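PDB 1O59: allantoicase from Saccharomyces cerevisiae, which catalyses the hydrolysis of allantoate to (S)-ureidoglycolate and urea, a step of allantoin degradation that lets yeast use purines as secondary nitrogen sources. Local coordinates for residues H121-S126 with K152-P157; E292-K296 with R333-V337; I97-G101 with F174-K178; L18-F24 with R160-V164. All coordinates share one frame. Residues are numbered along the deposited sequence.

In the fold
Contacts 1, 3 and 4 belong to the N-terminal half of the chain, contact 2 to the C-terminal half, where a second allantoicase repeat builds a five-stranded sheet of the same strand order. Contacts 1 and 3 lie in one such sheet, centres about 20 Å apart: strands 124-130 and 147-154 pair in contact 1, 94-99 and 176-182 in contact 3. Contact 4 lays helix 21-31 on strand 160-164 of the facing sheet and touches contact 1, Phe163 meeting Phe153. Along the chain, contact 1 is nested inside contacts 3 and 4; contact 2 follows, its centre about 42 Å from that of contact 1. Classic bulges at Ser335-His336 (contact 2) and Thr175-His176 (contact 3) are consistent with the repeat.

Contact 1: residues H121-S126 with K152-P157; sequences HAPFVS and KFECGP
Strands 124-126 and 152-154 run antiparallel, their axes 4.5 Å apart at closest approach and 151° between directions. Phe124 faces Glu154 in a non-hydrogen-bonded pair, whereas Val125 and Phe153 form a hydrogen-bonded one: Val125 N to Phe153 O is 3.0 Å and Phe153 N to Val125 O 2.8 Å. Cys155 N extends the pairing to Pro123 O (3.0 Å). Water 1 can donate to Pro123 O (3.0 Å) and Glu154 OE2 (3.1 Å), though other acceptors compete. The Phe124 ring (chi1 m) leans over strand 152-154, its CD2 3.5 Å from Glu154 CA. On the other face, apolar Val125 suits the interior: CG1 reaches Phe153 CZ and CG2 Cys155 SG, both at 4.0 Å. His121 (chi1 p) donates from ND1 to Ala122 O (3.1 Å), and Pro157 CD lies over the His121 ring face, 4.2 Å from the centroid. The pair forms one margin of a five-stranded antiparallel sheet: 147-154 is outermost, 176-182 pairs with 124-130, and Phe153 meets Phe15 and Phe163 of the facing sheet.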
loop_
_atom_site.group_PDB
_atom_site.type_symbol
_atom_site.label_atom_id
_atom_site.label_comp_id
_atom_site.label_asym_id
_atom_site.label_seq_id
_atom_site.Cartn_x
_atom_site.Cartn_y
_atom_site.Cartn_z
ATOM N N HIS A 121 -23.911 -2.135 -8.305
ATOM C CA HIS A 121 -22.574 -2.622 -8.031
ATOM C C HIS A 121 -22.177 -3.655 -9.077
ATOM O O HIS A 121 -23.034 -4.290 -9.666
ATOM C CB HIS A 121 -22.526 -3.272 -6.660
ATOM C CG HIS A 121 -23.499 -4.400 -6.493
ATOM N ND1 HIS A 121 -23.146 -5.716 -6.684
ATOM C CD2 HIS A 121 -24.823 -4.401 -6.214
ATOM C CE1 HIS A 121 -24.206 -6.481 -6.506
ATOM N NE2 HIS A 121 -25.240 -5.707 -6.230
ATOM N N ALA A 122 -20.869 -3.771 -9.336
ATOM C CA ALA A 122 -20.312 -4.899 -10.101
ATOM C C ALA A 122 -20.881 -6.234 -9.585
ATOM O O ALA A 122 -20.706 -6.527 -8.394
ATOM C CB ALA A 122 -18.816 -4.923 -9.935
ATOM N N PRO A 123 -21.557 -7.021 -10.438
ATOM C CA PRO A 123 -22.075 -8.327 -10.026
ATOM C C PRO A 123 -21.003 -9.376 -9.844
ATOM O O PRO A 123 -21.136 -10.244 -8.985
ATOM C CB PRO A 123 -22.988 -8.740 -11.193
ATOM C CG PRO A 123 -23.113 -7.556 -12.035
ATOM C CD PRO A 123 -21.914 -6.715 -11.837
ATOM N N PHE A 124 -19.982 -9.327 -10.688
ATOM C CA PHE A 124 -18.911 -10.290 -10.659
ATOM C C PHE A 124 -17.651 -9.585 -11.122
ATOM O O PHE A 124 -17.683 -8.716 -11.987
ATOM C CB PHE A 124 -19.148 -11.476 -11.583
ATOM C CG PHE A 124 -20.331 -12.337 -11.224
ATOM C CD1 PHE A 124 -21.572 -12.097 -11.791
ATOM C CD2 PHE A 124 -20.193 -13.415 -10.372
ATOM C CE1 PHE A 124 -22.677 -12.903 -11.495
ATOM C CE2 PHE A 124 -21.273 -14.213 -10.056
ATOM C CZ PHE A 124 -22.520 -13.968 -10.618
ATOM N N VAL A 125 -16.535 -10.006 -10.543
ATOM C CA VAL A 125 -15.238 -9.463 -10.841
ATOM C C VAL A 125 -14.299 -10.648 -11.077
ATOM O O VAL A 125 -14.453 -11.720 -10.467
ATOM C CB VAL A 125 -14.767 -8.581 -9.653
ATOM C CG1 VAL A 125 -13.288 -8.474 -9.585
ATOM C CG2 VAL A 125 -15.383 -7.148 -9.720
ATOM N N SER A 126 -13.366 -10.476 -12.005
ATOM C CA SER A 126 -12.184 -11.332 -12.065
ATOM C C SER A 126 -10.950 -10.419 -12.252
ATOM O O SER A 126 -11.073 -9.236 -12.616
ATOM C CB SER A 126 -12.310 -12.454 -13.126
ATOM O OG SER A 126 -12.210 -11.999 -14.468
ATOM N N LYS A 152 -13.414 -15.499 -11.338
ATOM C CA LYS A 152 -14.651 -14.733 -11.276
ATOM C C LYS A 152 -15.370 -14.990 -9.956
ATOM O O LYS A 152 -15.590 -16.130 -9.571
ATOM C CB LYS A 152 -15.536 -15.121 -12.472
ATOM C CG LYS A 152 -16.716 -14.217 -12.713
ATOM C CD LYS A 152 -17.805 -14.912 -13.554
ATOM C CE LYS A 152 -18.093 -14.215 -14.893
ATOM N NZ LYS A 152 -19.334 -14.784 -15.574
ATOM N N PHE A 153 -15.712 -13.928 -9.251
ATOM C CA PHE A 153 -16.482 -14.062 -8.034
ATOM C C PHE A 153 -17.526 -12.981 -7.915
ATOM O O PHE A 153 -17.365 -11.874 -8.403
ATOM C CB PHE A 153 -15.573 -14.072 -6.794
ATOM C CG PHE A 153 -14.828 -12.760 -6.539
ATOM C CD1 PHE A 153 -15.431 -11.717 -5.838
ATOM C CD2 PHE A 153 -13.503 -12.598 -6.963
ATOM C CE1 PHE A 153 -14.736 -10.540 -5.601
ATOM C CE2 PHE A 153 -12.798 -11.451 -6.719
ATOM C CZ PHE A 153 -13.411 -10.407 -6.036
ATOM N N GLU A 154 -18.585 -13.338 -7.217
ATOM C CA GLU A 154 -19.739 -12.487 -6.996
ATOM C C GLU A 154 -19.440 -11.397 -5.973
ATOM O O GLU A 154 -18.790 -11.641 -4.966
ATOM C CB GLU A 154 -20.901 -13.350 -6.506
ATOM C CG GLU A 154 -22.253 -12.674 -6.556
ATOM C CD GLU A 154 -23.409 -13.650 -6.311
ATOM O OE1 GLU A 154 -23.156 -14.801 -5.830
ATOM O OE2 GLU A 154 -24.581 -13.284 -6.620
ATOM N N CYS A 155 -19.907 -10.187 -6.258
ATOM C CA CYS A 155 -19.844 -9.072 -5.322
ATOM C C CYS A 155 -21.243 -8.693 -4.880
ATOM O O CYS A 155 -22.214 -8.918 -5.600
ATOM C CB CYS A 155 -19.260 -7.861 -6.009
ATOM S SG CYS A 155 -17.559 -8.021 -6.488
ATOM N N GLY A 156 -21.327 -8.086 -3.699
ATOM C CA GLY A 156 -22.573 -7.515 -3.191
ATOM C C GLY A 156 -22.601 -5.994 -3.184
ATOM O O GLY A 156 -21.582 -5.342 -3.450
ATOM N N PRO A 157 -23.756 -5.436 -2.829
ATOM C CA PRO A 157 -23.953 -4.002 -2.879
ATOM C C PRO A 157 -23.208 -3.271 -1.779
ATOM O O PRO A 157 -23.187 -3.726 -0.650
ATOM C CB PRO A 157 -25.467 -3.839 -2.716
ATOM C CG PRO A 157 -25.916 -5.040 -1.999
ATOM C CD PRO A 157 -24.957 -6.134 -2.348
HETATM O O HOH W 1 -23.946 -10.621 -8.014
#

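Contact 2: residues E292-K296 with R333-V337; sequences EGCLK and RVSHV
Two consecutive residues, Ser335 and His336, face the single residue Cys294 across the sheet, a classic beta bulge at the start of strand 336-342, in the five-stranded antiparallel sheet of the second allantoicase repeat. Cys294 O accepts from both backbone amides, Ser335 N at 2.9 Å and His336 N at 3.1 Å, and Cys294 N donates to His336 O at 2.9 Å. The extra residue is accommodated by Ser335, whose psi of -26° departs from the extended form. Beyond the bulge the register is regular: Gly293 and Val337 are a non-hydrogen-bonded antiparallel pair with CA atoms 4.2 Å apart. Glycine suits this place, since a CB on Gly293 would come only 3.0 Å from Val334 CG1. Cys294 and His336 project from the face opposite Val337, where Trp309 of the adjoining strand 309-317 touches both. Serine serves the bulge through a short hydroxyl in the p rotamer: Ser335 OG accepts from Lys296 N (2.9 Å), continuing the pairing past the end of strand 288-294, and hydrogen-bonds His336 ND1 at 2.7 Å. The long aliphatic chain of Lys296 lies over the imidazole, its CE 4.0 Å from the centroid of the His336 ring and only 4° off the normal.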
loop_
_atom_site.group_PDB
_atom_site.type_symbol
_atom_site.label_atom_id
_atom_site.label_comp_id
_atom_site.label_asym_id
_atom_site.label_seq_id
_atom_site.Cartn_x
_atom_site.Cartn_y
_atom_site.Cartn_z
ATOM N N GLU A 292 15.326 1.959 16.558
ATOM C CA GLU A 292 16.033 0.723 16.878
ATOM C C GLU A 292 15.982 -0.192 15.699
ATOM O O GLU A 292 15.086 -0.074 14.856
ATOM C CB GLU A 292 15.380 0.000 18.037
ATOM C CG GLU A 292 15.372 0.818 19.318
ATOM C CD GLU A 292 13.966 1.012 19.827
ATOM O OE1 GLU A 292 13.629 0.205 20.750
ATOM O OE2 GLU A 292 13.220 1.921 19.260
ATOM N N GLY A 293 16.952 -1.098 15.663
ATOM C CA GLY A 293 16.991 -2.188 14.725
ATOM C C GLY A 293 16.987 -3.522 15.439
ATOM O O GLY A 293 17.318 -3.622 16.618
ATOM N N CYS A 294 16.596 -4.565 14.735
ATOM C CA CYS A 294 16.747 -5.880 15.292
ATOM C C CYS A 294 16.850 -6.946 14.221
ATOM O O CYS A 294 16.420 -6.736 13.101
ATOM C CB CYS A 294 15.598 -6.161 16.247
ATOM S SG CYS A 294 14.456 -7.407 15.693
ATOM N N LEU A 295 17.421 -8.087 14.582
ATOM C CA LEU A 295 17.553 -9.212 13.662
ATOM C C LEU A 295 16.599 -10.359 14.051
ATOM O O LEU A 295 16.778 -10.980 15.119
ATOM C CB LEU A 295 19.002 -9.685 13.667
ATOM C CG LEU A 295 19.369 -10.884 12.785
ATOM C CD1 LEU A 295 18.937 -10.692 11.325
ATOM C CD2 LEU A 295 20.856 -11.111 12.886
ATOM N N LYS A 296 15.595 -10.628 13.196
ATOM C CA LYS A 296 14.568 -11.685 13.442
ATOM C C LYS A 296 14.927 -12.964 12.704
ATOM O O LYS A 296 15.676 -12.933 11.733
ATOM C CB LYS A 296 13.144 -11.220 13.013
ATOM C CG LYS A 296 12.043 -10.994 14.162
ATOM C CD LYS A 296 11.771 -9.488 14.604
ATOM C CE LYS A 296 10.248 -9.044 14.528
ATOM N NZ LYS A 296 9.788 -7.911 15.427
ATOM N N ARG A 333 23.828 -6.009 11.083
ATOM C CA ARG A 333 22.871 -6.884 10.438
ATOM C C ARG A 333 21.525 -6.823 11.128
ATOM O O ARG A 333 21.336 -7.403 12.186
ATOM C CB ARG A 333 23.384 -8.311 10.398
ATOM C CG ARG A 333 24.474 -8.548 9.344
ATOM C CD ARG A 333 25.906 -8.285 9.829
ATOM N NE ARG A 333 26.856 -8.112 8.724
ATOM C CZ ARG A 333 27.320 -9.095 7.946
ATOM N NH1 ARG A 333 26.913 -10.349 8.123
ATOM N NH2 ARG A 333 28.196 -8.824 6.971
ATOM N N VAL A 334 20.589 -6.103 10.512
ATOM C CA VAL A 334 19.244 -5.983 11.051
ATOM C C VAL A 334 18.237 -6.223 9.943
ATOM O O VAL A 334 18.490 -5.922 8.794
ATOM C CB VAL A 334 18.993 -4.610 11.742
ATOM C CG1 VAL A 334 19.948 -4.420 12.932
ATOM C CG2 VAL A 334 19.127 -3.472 10.787
ATOM N N SER A 335 17.096 -6.775 10.329
ATOM C CA SER A 335 16.030 -7.163 9.425
ATOM C C SER A 335 14.832 -6.238 9.536
ATOM O O SER A 335 14.034 -6.137 8.606
ATOM C CB SER A 335 15.574 -8.580 9.783
ATOM O OG SER A 335 15.200 -8.639 11.149
ATOM N N HIS A 336 14.693 -5.632 10.713
ATOM C CA HIS A 336 13.582 -4.754 11.057
ATOM C C HIS A 336 14.119 -3.519 11.733
ATOM O O HIS A 336 15.195 -3.564 12.343
ATOM C CB HIS A 336 12.651 -5.464 12.030
ATOM C CG HIS A 336 11.988 -6.665 11.443
ATOM N ND1 HIS A 336 12.664 -7.829 11.203
ATOM C CD2 HIS A 336 10.725 -6.859 10.996
ATOM C CE1 HIS A 336 11.839 -8.707 10.657
ATOM N NE2 HIS A 336 10.655 -8.140 10.518
ATOM N N VAL A 337 13.386 -2.414 11.596
ATOM C CA VAL A 337 13.628 -1.217 12.387
ATOM C C VAL A 337 12.350 -0.810 13.128
ATOM O O VAL A 337 11.246 -1.092 12.698
ATOM C CB VAL A 337 14.181 -0.030 11.537
ATOM C CG1 VAL A 337 15.492 -0.411 10.877
ATOM C CG2 VAL A 337 13.177 0.455 10.486
#

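Contact 3: residues I97-G101 with F174-K178; sequences IIKMG and FTHIK
This is a buried strand-to-strand pairing inside a five-stranded antiparallel sheet, where strand 94-99 lies between 45-49 and 176-182. The axes of segments 97-99 and 176-178 approach to 4.6 Å, with 161° between their N-to-C directions. Ile98 and Ile177 make the hydrogen-bonded pair, Ile98 N to Ile177 O and Ile177 N to Ile98 O both 2.8 Å; Ile97 with Lys178 and Lys99 with His176 are the flanking non-hydrogen-bonded pairs. A third bond, Met100 N to Thr175 O at 3.0 Å, carries the pairing past the strand end. The face of Ile98 and Ile177 turns to the core, where both touch Phe190 of strand 186-196, so branched apolar residues suit it. Met100, modelled as selenomethionine, reaches inward with its flexible chain: its CE is 4.0 Å from Ile177 CD1 and 4.1 Å from Phe174 CB. On the other face, Lys99 CG sits 3.9 Å from the centroid of the His176 ring, over its face, while Lys99 NZ bridges to Glu135 and Lys178 NZ to Glu141 and Glu128. Thr175 OG1 and His176 ND1 hydrogen-bond at 2.7 Å, and both residues face Leu130: a classic beta bulge within a beta sandwich.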
loop_
_atom_site.group_PDB
_atom_site.type_symbol
_atom_site.label_atom_id
_atom_site.label_comp_id
_atom_site.label_asym_id
_atom_site.label_seq_id
_atom_site.Cartn_x
_atom_site.Cartn_y
_atom_site.Cartn_z
ATOM N N ILE A 97 -7.126 -1.389 -17.006
ATOM C CA ILE A 97 -5.762 -1.805 -16.912
ATOM C C ILE A 97 -4.975 -0.831 -16.017
ATOM O O ILE A 97 -5.078 0.398 -16.150
ATOM C CB ILE A 97 -5.143 -1.907 -18.314
ATOM C CG1 ILE A 97 -5.792 -3.046 -19.108
ATOM C CG2 ILE A 97 -3.661 -2.191 -18.203
ATOM C CD1 ILE A 97 -5.577 -2.963 -20.609
ATOM N N ILE A 98 -4.172 -1.394 -15.113
ATOM C CA ILE A 98 -3.431 -0.590 -14.130
ATOM C C ILE A 98 -1.996 -1.050 -14.021
ATOM O O ILE A 98 -1.724 -2.239 -13.793
ATOM C CB ILE A 98 -4.071 -0.662 -12.736
ATOM C CG1 ILE A 98 -5.556 -0.284 -12.780
ATOM C CG2 ILE A 98 -3.387 0.320 -11.799
ATOM C CD1 ILE A 98 -6.359 -0.863 -11.646
ATOM N N LYS A 99 -1.086 -0.094 -14.182
ATOM C CA LYS A 99 0.304 -0.338 -14.007
ATOM C C LYS A 99 0.627 -0.155 -12.532
ATOM O O LYS A 99 0.189 0.816 -11.912
ATOM C CB LYS A 99 1.105 0.622 -14.853
ATOM C CG LYS A 99 2.553 0.253 -14.907
ATOM C CD LYS A 99 3.324 1.023 -15.938
ATOM C CE LYS A 99 4.828 0.621 -15.819
ATOM N NZ LYS A 99 5.759 1.546 -16.559
HETATM N N MSE A 100 1.374 -1.092 -11.957
HETATM C CA MSE A 100 1.789 -0.957 -10.558
HETATM C C MSE A 100 2.759 0.206 -10.398
HETATM O O MSE A 100 3.451 0.608 -11.338
HETATM C CB MSE A 100 2.530 -2.209 -10.059
HETATM C CG MSE A 100 1.744 -3.482 -10.122
HETATM SE SE MSE A 100 2.859 -5.004 -9.692
HETATM C CE MSE A 100 1.670 -6.222 -10.150
ATOM N N GLY A 101 2.844 0.697 -9.165
ATOM C CA GLY A 101 3.795 1.743 -8.845
ATOM C C GLY A 101 5.136 1.153 -8.499
ATOM O O GLY A 101 6.135 1.809 -8.588
ATOM N N PHE A 174 4.518 -10.053 -11.690
ATOM C CA PHE A 174 3.751 -9.241 -12.637
ATOM C C PHE A 174 3.995 -7.743 -12.422
ATOM O O PHE A 174 4.485 -7.341 -11.368
ATOM C CB PHE A 174 2.257 -9.545 -12.480
ATOM C CG PHE A 174 1.910 -10.990 -12.688
ATOM C CD1 PHE A 174 1.852 -11.514 -13.959
ATOM C CD2 PHE A 174 1.679 -11.839 -11.617
ATOM C CE1 PHE A 174 1.548 -12.834 -14.165
ATOM C CE2 PHE A 174 1.369 -13.175 -11.842
ATOM C CZ PHE A 174 1.298 -13.650 -13.111
ATOM N N THR A 175 3.622 -6.951 -13.434
ATOM C CA THR A 175 3.827 -5.490 -13.482
ATOM C C THR A 175 2.547 -4.686 -13.712
ATOM O O THR A 175 2.514 -3.494 -13.431
ATOM C CB THR A 175 4.752 -5.119 -14.655
ATOM O OG1 THR A 175 4.154 -5.577 -15.872
ATOM C CG2 THR A 175 6.123 -5.822 -14.611
ATOM N N HIS A 176 1.537 -5.331 -14.290
ATOM C CA HIS A 176 0.274 -4.725 -14.697
ATOM C C HIS A 176 -0.905 -5.621 -14.262
ATOM O O HIS A 176 -0.799 -6.834 -14.280
ATOM C CB HIS A 176 0.207 -4.613 -16.219
ATOM C CG HIS A 176 1.097 -3.564 -16.803
ATOM N ND1 HIS A 176 2.462 -3.718 -16.904
ATOM C CD2 HIS A 176 0.807 -2.362 -17.358
ATOM C CE1 HIS A 176 2.978 -2.648 -17.479
ATOM N NE2 HIS A 176 1.994 -1.810 -17.767
ATOM N N ILE A 177 -2.030 -4.992 -13.927
ATOM C CA ILE A 177 -3.237 -5.680 -13.483
ATOM C C ILE A 177 -4.400 -5.302 -14.379
ATOM O O ILE A 177 -4.516 -4.153 -14.785
ATOM C CB ILE A 177 -3.551 -5.279 -11.992
ATOM C CG1 ILE A 177 -2.388 -5.715 -11.066
ATOM C CG2 ILE A 177 -4.917 -5.839 -11.532
ATOM C CD1 ILE A 177 -2.046 -7.157 -11.159
ATOM N N LYS A 178 -5.240 -6.290 -14.673
ATOM C CA LYS A 178 -6.509 -6.089 -15.378
ATOM C C LYS A 178 -7.655 -6.492 -14.468
ATOM O O LYS A 178 -7.755 -7.640 -14.006
ATOM C CB LYS A 178 -6.595 -6.910 -16.678
ATOM C CG LYS A 178 -7.593 -6.338 -17.695
ATOM C CD LYS A 178 -8.160 -7.348 -18.673
ATOM C CE LYS A 178 -7.111 -8.007 -19.506
ATOM N NZ LYS A 178 -7.668 -8.882 -20.550
#

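Contact 4: residues L18-F24 with R160-V164; sequences LADEAEF and RHLFV
Strand 160-164 is extended, and the start of helix 21-31, preceded by 3-10 residues Leu18 and Ala19, lies over it with CA atoms no nearer than 7.3 Å (Phe24 to Leu162), so side chains fill the gap. Arg160 comes first, its guanidinium meeting Glu21 (chi1 and chi2 t) in a two-pronged salt bridge, NH1 to OE1 2.9 Å and NH2 to OE2 3.1 Å, while its NE turns to Glu111. Leu18 CD1 packs 3.3 Å from Arg160 NH1. Glutamate suits the first helical turn, where its charge matches the helix dipole. His161 points away. Leu162 presses its CB over the Phe24 ring (chi1 t), 3.7 Å from the centroid and 6° off the normal, a CH-pi contact. Phe163 turns its ring away to Phe153, but its O lies at the Phe24 ring edge, 3.5 Å from CE1. Val164 CG2 lies 3.9 Å from Phe24 CE1. The strand sends Leu162 to a helix on the outer face of one sheet of a beta sandwich and Phe163 to the facing sheet.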
loop_
_atom_site.group_PDB
_atom_site.type_symbol
_atom_site.label_atom_id
_atom_site.label_comp_id
_atom_site.label_asym_id
_atom_site.label_seq_id
_atom_site.Cartn_x
_atom_site.Cartn_y
_atom_site.Cartn_z
ATOM N N LEU A 18 -15.679 -8.301 7.477
ATOM C CA LEU A 18 -15.170 -7.042 7.977
ATOM C C LEU A 18 -14.726 -7.209 9.443
ATOM O O LEU A 18 -13.664 -6.722 9.858
ATOM C CB LEU A 18 -16.286 -5.990 7.840
ATOM C CG LEU A 18 -15.942 -4.515 7.591
ATOM C CD1 LEU A 18 -14.870 -4.289 6.511
ATOM C CD2 LEU A 18 -17.250 -3.781 7.239
ATOM N N ALA A 19 -15.529 -7.939 10.207
ATOM C CA ALA A 19 -15.195 -8.233 11.586
ATOM C C ALA A 19 -13.830 -8.927 11.734
ATOM O O ALA A 19 -13.235 -8.905 12.816
ATOM C CB ALA A 19 -16.290 -9.074 12.222
ATOM N N ASP A 20 -13.350 -9.517 10.635
ATOM C CA ASP A 20 -12.103 -10.313 10.607
ATOM C C ASP A 20 -10.965 -9.661 9.824
ATOM O O ASP A 20 -9.997 -10.328 9.455
ATOM C CB ASP A 20 -12.405 -11.711 10.044
ATOM C CG ASP A 20 -13.395 -12.477 10.913
ATOM O OD1 ASP A 20 -13.465 -12.196 12.133
ATOM O OD2 ASP A 20 -14.151 -13.366 10.471
ATOM N N GLU A 21 -11.067 -8.352 9.604
ATOM C CA GLU A 21 -10.021 -7.612 8.907
ATOM C C GLU A 21 -8.638 -7.736 9.555
ATOM O O GLU A 21 -7.635 -7.776 8.853
ATOM C CB GLU A 21 -10.411 -6.140 8.743
ATOM C CG GLU A 21 -9.488 -5.379 7.802
ATOM C CD GLU A 21 -10.025 -4.005 7.399
ATOM O OE1 GLU A 21 -11.153 -3.624 7.795
ATOM O OE2 GLU A 21 -9.315 -3.304 6.658
ATOM N N ALA A 22 -8.576 -7.806 10.881
ATOM C CA ALA A 22 -7.294 -8.012 11.577
ATOM C C ALA A 22 -6.586 -9.300 11.119
ATOM O O ALA A 22 -5.359 -9.310 10.887
ATOM C CB ALA A 22 -7.497 -8.040 13.098
ATOM N N GLU A 23 -7.364 -10.375 10.996
ATOM C CA GLU A 23 -6.856 -11.654 10.503
ATOM C C GLU A 23 -6.496 -11.601 9.014
ATOM O O GLU A 23 -5.497 -12.144 8.601
ATOM C CB GLU A 23 -7.867 -12.747 10.782
ATOM C CG GLU A 23 -7.989 -13.059 12.269
ATOM C CD GLU A 23 -8.886 -12.103 13.050
ATOM O OE1 GLU A 23 -8.858 -12.131 14.300
ATOM O OE2 GLU A 23 -9.631 -11.336 12.434
ATOM N N PHE A 24 -7.291 -10.913 8.218
ATOM C CA PHE A 24 -6.927 -10.622 6.831
ATOM C C PHE A 24 -5.550 -9.920 6.749
ATOM O O PHE A 24 -4.651 -10.345 6.010
ATOM C CB PHE A 24 -8.035 -9.774 6.210
ATOM C CG PHE A 24 -7.779 -9.353 4.789
ATOM C CD1 PHE A 24 -7.843 -10.273 3.759
ATOM C CD2 PHE A 24 -7.513 -8.025 4.482
ATOM C CE1 PHE A 24 -7.617 -9.903 2.459
ATOM C CE2 PHE A 24 -7.284 -7.635 3.169
ATOM C CZ PHE A 24 -7.336 -8.578 2.155
ATOM N N ARG A 160 -17.300 -3.863 1.297
ATOM C CA ARG A 160 -15.901 -4.245 1.112
ATOM C C ARG A 160 -15.802 -5.757 1.008
ATOM O O ARG A 160 -16.487 -6.481 1.720
ATOM C CB ARG A 160 -15.063 -3.745 2.288
ATOM C CG ARG A 160 -15.207 -2.243 2.485
ATOM C CD ARG A 160 -14.378 -1.661 3.578
ATOM N NE ARG A 160 -12.972 -1.969 3.383
ATOM C CZ ARG A 160 -12.126 -2.228 4.364
ATOM N NH1 ARG A 160 -12.512 -2.212 5.626
ATOM N NH2 ARG A 160 -10.871 -2.503 4.076
ATOM N N HIS A 161 -14.970 -6.229 0.093
ATOM C CA HIS A 161 -14.709 -7.642 -0.029
ATOM C C HIS A 161 -13.210 -7.800 0.043
ATOM O O HIS A 161 -12.479 -7.204 -0.759
ATOM C CB HIS A 161 -15.219 -8.222 -1.353
ATOM C CG HIS A 161 -16.615 -7.822 -1.711
ATOM N ND1 HIS A 161 -16.926 -6.568 -2.199
ATOM C CD2 HIS A 161 -17.774 -8.526 -1.702
ATOM C CE1 HIS A 161 -18.222 -6.515 -2.459
ATOM N NE2 HIS A 161 -18.759 -7.689 -2.171
ATOM N N LEU A 162 -12.778 -8.622 0.992
ATOM C CA LEU A 162 -11.386 -8.852 1.303
ATOM C C LEU A 162 -11.082 -10.288 0.937
ATOM O O LEU A 162 -11.633 -11.241 1.538
ATOM C CB LEU A 162 -11.162 -8.622 2.796
ATOM C CG LEU A 162 -11.664 -7.283 3.354
ATOM C CD1 LEU A 162 -11.445 -7.226 4.844
ATOM C CD2 LEU A 162 -10.972 -6.101 2.679
ATOM N N PHE A 163 -10.214 -10.450 -0.061
ATOM C CA PHE A 163 -9.902 -11.787 -0.597
ATOM C C PHE A 163 -8.391 -12.123 -0.615
ATOM O O PHE A 163 -7.505 -11.253 -0.755
ATOM C CB PHE A 163 -10.544 -11.996 -1.987
ATOM C CG PHE A 163 -10.144 -10.964 -2.987
ATOM C CD1 PHE A 163 -10.900 -9.797 -3.136
ATOM C CD2 PHE A 163 -8.979 -11.138 -3.748
ATOM C CE1 PHE A 163 -10.515 -8.810 -4.052
ATOM C CE2 PHE A 163 -8.556 -10.176 -4.648
ATOM C CZ PHE A 163 -9.333 -8.987 -4.813
ATOM N N VAL A 164 -8.147 -13.419 -0.449
ATOM C CA VAL A 164 -6.839 -14.021 -0.580
ATOM C C VAL A 164 -6.991 -15.140 -1.596
ATOM O O VAL A 164 -7.963 -15.887 -1.565
ATOM C CB VAL A 164 -6.389 -14.627 0.773
ATOM C CG1 VAL A 164 -5.020 -15.323 0.655
ATOM C CG2 VAL A 164 -6.376 -13.539 1.858
#